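Local coordinates for protein beta-galactosidase (Bacillus circulans, PDB 4MAD) that probably hydrolyses terminal non-reducing beta-D-galactose residues of beta-D-galactosides, as a member of glycoside hydrolase family 35, at residues 74-79 with 138-143; 128-131 with 136-139; 271-276 with 337-342. One frame throughout, in Å; residues are numbered along the deposited sequence.

All three contacts belong to the family 35 catalytic region, a closed barrel of eight parallel strands with helices outside. Interactions 1 and 2 are neighbours, with centres about 11 Å apart: both use helix 135-152, and Leu138 and Glu139 fall in both. Interaction 2 ties the start of that helix to the chain just before it, whereas interaction 1 reaches back to the loop between helices 69-72 and 87-97. Interaction 3 comes later in the sequence, joins helices 265-276 and 327-339, and has its centre about 42 Å from either of the others. Helix 135-152 is thus contacted at two neighbouring places, while interaction 3 touches neither of the other two.

Interaction 1 of 3, residues 74-79 with 138-143; sequences PEEGQF and LEKVDA
Glu76 and Lys140 make the close part of this contact, a salt bridge with 3.0 Å between Glu76 OE2 and Lys140 NZ. The ammonium meets OE2 on its syn side, 25° out of the carboxylate plane, and the more distant Glu76 OE1, at 3.8 Å from Lys140 NZ, identifies a one-oxygen grip and not a fork. Two different chain shapes bring the charges together. Glu76 runs straight out from the loop, with CG anti to its backbone N (chi1 -177°) and no bend beyond. Lys140 leaves its helix in another direction, and a turn at chi2 (-46°) carries its amine to the carboxylate; the two side chains cross at about a right angle. Lys140 CE also lies close, 3.6 Å from Glu76 OE2.

The loose part lies at Phe79 and Ala143. There Phe79 CZ approaches Ala143 O obliquely at 4.5 Å, a marginal touch with little directional character. The alpha carbons of Glu76 and Lys140 remain 8.8 Å apart, so the backbones do not pack directly, and the total buried surface of 112 Å² is modest. Glu76, like Ala143, is exposed, which places the ion pair at the protein surface, where solvent would probably weaken it.

Behind Glu76 the loop is shaped by a type II beta turn from Glu75 to Gln78, closed by a hydrogen bond of 2.9 Å from Gln78 N to Glu75 O. Gly77 holds its third position, where the positive phi leaves no room for a side chain beside the preceding carbonyl O. The turn follows helix 69-72, whose Trp69 also touches Lys140, and comes before helix 87-97; across from it, helix 135-152 uses Leu138 to meet helix 179-192.

Interaction 2 of 3, residues 128-131 with 136-139; sequences IKLR and PYLE
Tyr137 lies against the incoming chain, presenting one ring face to the backbone of Leu130 and Arg131. Arg131 N is 3.3 Å above the ring plane, offset toward the rim, and Leu130 CA stands 4.3 Å above the plane, over the centre. Arg131 N lies 3.4 Å from both Tyr137 CE2 and Tyr137 CZ, which puts it by the bond between them. At the root of the side chain, Lys129 O comes within 3.3 Å of Tyr137 CB.

Apolar groups complete this first shell. Ile128 CG1 packs on Tyr137 CB at 3.7 Å, while its CD1 sits at the ring edge near the plane; Leu130 CD2 reaches Tyr137 CD1 at 4.0 Å, the two side chains crossing at about a right angle. Pro136 meets Ile128 more loosely, with 4.4 Å between Pro136 CB and Ile128 CB.

Torsions account for the placement. In Tyr137 the ring lies opposite the backbone N about CA-CB (chi1 167°), which sends it from the first part of the helix alongside the chain that leads into it. The Arg131 side chain runs beside the tyrosine in the same direction, with the guanidinium plane turned 55° from the ring.

Farther out, the polar ends have partners beyond both segments. Tyr137 OH is hydrogen-bonded to Tyr181 OH, and Arg131 NH2 forms a salt bridge with Glu169, its guanidinium also making a cation-pi contact with Phe175.

The side chain of Arg131 lies about 6 Å from that of Glu171, the predicted proton donor. Chemically, the interface combines apolar packing with backbone amide atoms set against the tyrosine, without a hydrogen bond between the segments; the arginine's positive charge could influence the electrostatics near the predicted catalytic site.

Interaction 3 of 3, residues 271-276 with 337-342; sequences TLEEIL and EKYVDL
Glu273 uses its two carboxylate oxygens for two different partners, giving this contact its polar half. The first bond runs from Tyr339 OH to Glu273 OE1 at a very short 2.4 Å; that separation is doubtful, so no special bond strength is read from it. Glu273 OE1 lies in the plane of the Tyr339 ring, at its edge, and the carboxylate is turned 67° from that ring. The same oxygen also takes a salt bridge from Lys277, just past the first segment.

The ionic link is between Lys338 NZ and Glu273 OE2, 2.8 Å apart. The ammonium comes to the syn side, 27° out of the carboxylate plane, and the side chains cross at about a right angle. Both chains bend to achieve this, Glu273 at chi2 and Lys338 at chi3. The two lysine salt bridges, one on each oxygen, would limit rotation of the carboxylate and would be expected to favour its charged form.

The apolar half rests on Leu276 and Tyr339. Leu276 CB makes a CH-pi contact over the ring face, 4.1 Å from the Tyr339 centroid and 10° off its normal, while Leu276 CD1 approaches Tyr339 CD2 at 3.6 Å. The Tyr339 ring therefore has leucine over a face and glutamate at its edge. Val335, one turn earlier on the second helix, also touches Leu272, Glu273 and Leu276.

The contact joins the last turn of helix 265-276 to the final, weakly bonded part of helix 327-339, with 198 Å² buried between the segments. Helix 265-276 lies between barrel strands 244-249 and 281-284 in sequence, and helix 327-339 follows the eighth strand, an arrangement of adjacent outer helices characteristic of the (beta/alpha)8 barrel.

Interaction 1 of 3, residues 74-79 with 138-143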
# COMPACT_ATOMS: atom_id res chain seq x y z
N PRO A 74 13.14 5.76 2.40
CA PRO A 74 13.29 4.54 1.60
C PRO A 74 14.60 3.82 1.87
O PRO A 74 14.67 2.65 1.79
CB PRO A 74 13.20 5.02 0.18
CG PRO A 74 13.50 6.44 0.23
CD PRO A 74 13.02 6.94 1.55
N GLU A 75 15.61 4.60 2.18
CA GLU A 75 16.83 4.07 2.69
C GLU A 75 17.20 4.86 3.94
O GLU A 75 16.97 6.02 4.00
CB GLU A 75 17.97 4.16 1.68
CG GLU A 75 17.68 3.72 0.31
CD GLU A 75 17.54 2.24 0.22
OE1 GLU A 75 18.04 1.59 1.09
OE2 GLU A 75 16.91 1.79 -0.69
N GLU A 76 17.90 4.15 4.81
CA GLU A 76 18.06 4.90 6.02
C GLU A 76 18.86 6.17 5.84
O GLU A 76 19.95 6.16 5.41
CB GLU A 76 18.73 4.03 7.08
CG GLU A 76 18.89 4.70 8.43
CD GLU A 76 19.51 3.79 9.47
OE1 GLU A 76 19.85 2.64 9.13
OE2 GLU A 76 19.65 4.22 10.64
N GLY A 77 18.44 7.22 6.37
CA GLY A 77 19.07 8.50 6.30
C GLY A 77 18.82 9.25 5.03
O GLY A 77 19.31 10.34 4.88
N GLN A 78 18.08 8.66 4.12
CA GLN A 78 17.71 9.34 2.89
C GLN A 78 16.27 9.72 2.94
O GLN A 78 15.46 8.89 2.84
CB GLN A 78 17.87 8.40 1.72
CG GLN A 78 17.73 9.06 0.42
CD GLN A 78 17.22 8.18 -0.72
OE1 GLN A 78 17.44 6.99 -0.77
NE2 GLN A 78 16.55 8.81 -1.67
N PHE A 79 15.99 10.99 3.07
CA PHE A 79 14.65 11.46 3.31
C PHE A 79 14.02 12.02 2.07
O PHE A 79 14.63 12.73 1.37
CB PHE A 79 14.67 12.46 4.44
CG PHE A 79 15.01 11.87 5.74
CD1 PHE A 79 14.11 11.17 6.44
CD2 PHE A 79 16.27 11.96 6.23
CE1 PHE A 79 14.42 10.62 7.60
CE2 PHE A 79 16.57 11.40 7.38
CZ PHE A 79 15.65 10.73 8.06
N LEU A 138 13.19 1.95 18.57
CA LEU A 138 12.88 3.33 18.94
C LEU A 138 13.87 4.37 18.40
O LEU A 138 13.50 5.47 18.11
CB LEU A 138 12.71 3.47 20.45
CG LEU A 138 11.56 2.65 21.01
CD1 LEU A 138 11.39 2.74 22.50
CD2 LEU A 138 10.33 3.10 20.37
N GLU A 139 15.12 3.98 18.29
CA GLU A 139 16.12 4.85 17.77
C GLU A 139 15.78 5.23 16.33
O GLU A 139 15.99 6.30 15.94
CB GLU A 139 17.48 4.18 17.76
CG GLU A 139 18.06 3.99 19.13
CD GLU A 139 19.53 3.58 19.14
OE1 GLU A 139 20.10 3.38 18.06
OE2 GLU A 139 20.10 3.44 20.24
N LYS A 140 15.34 4.27 15.56
CA LYS A 140 14.94 4.52 14.19
C LYS A 140 13.70 5.42 14.11
O LYS A 140 13.65 6.33 13.36
CB LYS A 140 14.70 3.20 13.44
CG LYS A 140 15.87 2.25 13.43
CD LYS A 140 17.16 2.88 13.12
CE LYS A 140 18.25 1.82 12.93
NZ LYS A 140 19.55 2.38 12.95
N VAL A 141 12.72 5.15 14.94
CA VAL A 141 11.51 5.93 14.96
C VAL A 141 11.83 7.40 15.31
O VAL A 141 11.26 8.30 14.81
CB VAL A 141 10.55 5.36 15.99
CG1 VAL A 141 9.41 6.22 16.25
CG2 VAL A 141 10.12 3.98 15.62
N ASP A 142 12.72 7.57 16.26
CA ASP A 142 13.05 8.87 16.76
C ASP A 142 13.69 9.71 15.68
O ASP A 142 13.44 10.88 15.54
CB ASP A 142 13.93 8.78 18.01
CG ASP A 142 13.13 8.68 19.30
OD1 ASP A 142 11.97 9.05 19.33
OD2 ASP A 142 13.65 8.21 20.30
N ALA A 143 14.58 9.09 14.95
CA ALA A 143 15.29 9.80 13.93
C ALA A 143 14.36 10.20 12.83
O ALA A 143 14.44 11.28 12.33
CB ALA A 143 16.37 9.01 13.41

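Interaction 2 of 3, residues 128-131 with 136-139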
# COMPACT_ATOMS: atom_id res chain seq x y z
N ILE A 128 16.49 -5.96 16.54
CA ILE A 128 15.26 -5.21 16.52
C ILE A 128 14.05 -6.05 16.83
O ILE A 128 14.01 -7.18 16.49
CB ILE A 128 15.08 -4.47 15.20
CG1 ILE A 128 14.04 -3.36 15.31
CG2 ILE A 128 14.74 -5.40 14.13
CD1 ILE A 128 14.08 -2.46 14.24
N LYS A 129 13.13 -5.44 17.54
CA LYS A 129 11.81 -5.98 17.75
C LYS A 129 10.82 -4.87 17.46
O LYS A 129 11.01 -3.79 17.92
CB LYS A 129 11.66 -6.49 19.17
CG LYS A 129 12.51 -7.65 19.46
CD LYS A 129 12.09 -8.88 18.78
CE LYS A 129 13.13 -9.92 18.93
NZ LYS A 129 12.72 -11.27 18.64
N LEU A 130 9.82 -5.17 16.68
CA LEU A 130 8.88 -4.15 16.23
C LEU A 130 7.72 -3.84 17.18
O LEU A 130 7.15 -4.70 17.73
CB LEU A 130 8.35 -4.49 14.84
CG LEU A 130 9.40 -4.80 13.79
CD1 LEU A 130 8.83 -5.31 12.55
CD2 LEU A 130 10.25 -3.67 13.55
N ARG A 131 7.37 -2.57 17.27
CA ARG A 131 6.19 -2.16 18.00
C ARG A 131 6.15 -2.59 19.45
O ARG A 131 5.17 -3.00 19.95
CB ARG A 131 4.90 -2.54 17.26
CG ARG A 131 4.78 -1.96 15.92
CD ARG A 131 3.57 -2.45 15.17
NE ARG A 131 2.33 -1.81 15.55
CZ ARG A 131 1.15 -2.28 15.20
NH1 ARG A 131 1.08 -3.36 14.49
NH2 ARG A 131 0.06 -1.65 15.55
N PRO A 136 16.73 -0.51 19.57
CA PRO A 136 17.06 -0.28 18.18
C PRO A 136 15.84 0.23 17.42
O PRO A 136 15.93 1.10 16.65
CB PRO A 136 17.47 -1.67 17.70
CG PRO A 136 17.83 -2.34 18.85
CD PRO A 136 17.02 -1.89 19.94
N TYR A 137 14.70 -0.35 17.70
CA TYR A 137 13.52 0.11 17.00
C TYR A 137 13.21 1.59 17.32
O TYR A 137 13.07 2.39 16.48
CB TYR A 137 12.38 -0.79 17.37
CG TYR A 137 11.01 -0.33 17.00
CD1 TYR A 137 10.63 -0.28 15.71
CD2 TYR A 137 10.12 0.05 17.94
CE1 TYR A 137 9.39 0.16 15.36
CE2 TYR A 137 8.88 0.46 17.62
CZ TYR A 137 8.50 0.50 16.33
OH TYR A 137 7.27 0.93 15.98
N LEU A 138 13.19 1.95 18.57
CA LEU A 138 12.88 3.33 18.94
C LEU A 138 13.87 4.37 18.40
O LEU A 138 13.50 5.47 18.11
CB LEU A 138 12.71 3.47 20.45
CG LEU A 138 11.56 2.65 21.01
CD1 LEU A 138 11.39 2.74 22.50
CD2 LEU A 138 10.33 3.10 20.37
N GLU A 139 15.12 3.98 18.29
CA GLU A 139 16.12 4.85 17.77
C GLU A 139 15.78 5.23 16.33
O GLU A 139 15.99 6.30 15.94
CB GLU A 139 17.48 4.18 17.76
CG GLU A 139 18.06 3.99 19.13
CD GLU A 139 19.53 3.58 19.14
OE1 GLU A 139 20.10 3.38 18.06
OE2 GLU A 139 20.10 3.44 20.24

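Interaction 3 of 3, residues 271-276 with 337-342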
# COMPACT_ATOMS: atom_id res chain seq x y z
N THR A 271 -25.63 2.22 8.79
CA THR A 271 -24.62 2.34 9.81
C THR A 271 -24.20 3.76 10.14
O THR A 271 -23.94 4.06 11.24
CB THR A 271 -23.38 1.44 9.60
OG1 THR A 271 -23.77 0.08 9.63
CG2 THR A 271 -22.40 1.66 10.65
N LEU A 272 -24.15 4.61 9.14
CA LEU A 272 -23.78 5.97 9.33
C LEU A 272 -24.80 6.66 10.23
O LEU A 272 -24.46 7.36 11.10
CB LEU A 272 -23.72 6.70 8.00
CG LEU A 272 -23.54 8.21 8.03
CD1 LEU A 272 -22.33 8.50 8.75
CD2 LEU A 272 -23.46 8.76 6.71
N GLU A 273 -26.07 6.41 9.99
CA GLU A 273 -27.14 6.98 10.80
C GLU A 273 -27.00 6.50 12.23
O GLU A 273 -27.16 7.24 13.15
CB GLU A 273 -28.52 6.59 10.28
CG GLU A 273 -28.92 7.29 9.05
CD GLU A 273 -29.61 8.61 9.35
OE1 GLU A 273 -29.63 9.00 10.50
OE2 GLU A 273 -30.11 9.23 8.44
N GLU A 274 -26.62 5.24 12.39
CA GLU A 274 -26.45 4.68 13.71
C GLU A 274 -25.39 5.48 14.42
O GLU A 274 -25.48 5.71 15.56
CB GLU A 274 -26.06 3.20 13.64
CG GLU A 274 -26.49 2.37 14.77
CD GLU A 274 -25.89 0.94 14.79
OE1 GLU A 274 -25.20 0.55 13.84
OE2 GLU A 274 -26.11 0.25 15.77
N ILE A 275 -24.35 5.81 13.71
CA ILE A 275 -23.28 6.55 14.31
C ILE A 275 -23.72 7.95 14.67
O ILE A 275 -23.47 8.40 15.73
CB ILE A 275 -22.09 6.67 13.35
CG1 ILE A 275 -21.45 5.30 13.16
CG2 ILE A 275 -21.11 7.68 13.83
CD1 ILE A 275 -20.33 5.25 12.19
N LEU A 276 -24.32 8.62 13.72
CA LEU A 276 -24.63 10.03 13.86
C LEU A 276 -25.67 10.31 14.97
O LEU A 276 -25.60 11.30 15.63
CB LEU A 276 -25.01 10.62 12.51
CG LEU A 276 -23.99 10.54 11.39
CD1 LEU A 276 -24.54 11.08 10.11
CD2 LEU A 276 -22.81 11.34 11.80
N GLU A 337 -26.66 16.04 5.21
CA GLU A 337 -27.54 17.18 5.16
C GLU A 337 -28.57 17.18 6.29
O GLU A 337 -28.98 18.19 6.70
CB GLU A 337 -28.18 17.32 3.79
CG GLU A 337 -27.25 17.74 2.74
CD GLU A 337 -27.97 18.16 1.47
OE1 GLU A 337 -28.54 17.30 0.81
OE2 GLU A 337 -28.00 19.36 1.15
N LYS A 338 -28.97 16.03 6.78
CA LYS A 338 -29.82 15.95 7.95
C LYS A 338 -29.17 16.47 9.22
O LYS A 338 -29.84 16.81 10.13
CB LYS A 338 -30.27 14.55 8.23
CG LYS A 338 -31.09 13.98 7.22
CD LYS A 338 -31.37 12.53 7.47
CE LYS A 338 -31.99 12.25 8.79
NZ LYS A 338 -32.37 10.80 8.94
N TYR A 339 -27.86 16.44 9.28
CA TYR A 339 -27.12 16.71 10.49
C TYR A 339 -26.23 17.95 10.48
O TYR A 339 -25.83 18.39 11.49
CB TYR A 339 -26.35 15.49 10.92
CG TYR A 339 -27.21 14.29 11.16
CD1 TYR A 339 -27.88 14.12 12.33
CD2 TYR A 339 -27.36 13.32 10.21
CE1 TYR A 339 -28.64 13.05 12.55
CE2 TYR A 339 -28.13 12.26 10.41
CZ TYR A 339 -28.78 12.12 11.60
OH TYR A 339 -29.58 11.05 11.84
N VAL A 340 -25.92 18.48 9.33
CA VAL A 340 -25.20 19.72 9.22
C VAL A 340 -25.70 20.49 8.04
O VAL A 340 -26.08 19.94 7.08
CB VAL A 340 -23.66 19.54 9.11
CG1 VAL A 340 -23.12 19.05 10.38
CG2 VAL A 340 -23.32 18.62 8.06
N ASP A 341 -25.73 21.80 8.14
CA ASP A 341 -26.19 22.60 7.02
C ASP A 341 -25.07 22.72 5.99
O ASP A 341 -23.97 22.97 6.36
CB ASP A 341 -26.70 23.97 7.48
CG ASP A 341 -28.04 23.87 8.25
OD1 ASP A 341 -28.74 22.87 8.16
OD2 ASP A 341 -28.38 24.81 8.95
N LEU A 342 -25.35 22.47 4.74
CA LEU A 342 -24.35 22.50 3.69
C LEU A 342 -24.73 23.40 2.53
O LEU A 342 -25.87 23.53 2.21
CB LEU A 342 -24.11 21.11 3.12
CG LEU A 342 -23.81 19.97 4.07
CD1 LEU A 342 -23.81 18.67 3.39
CD2 LEU A 342 -22.51 20.21 4.67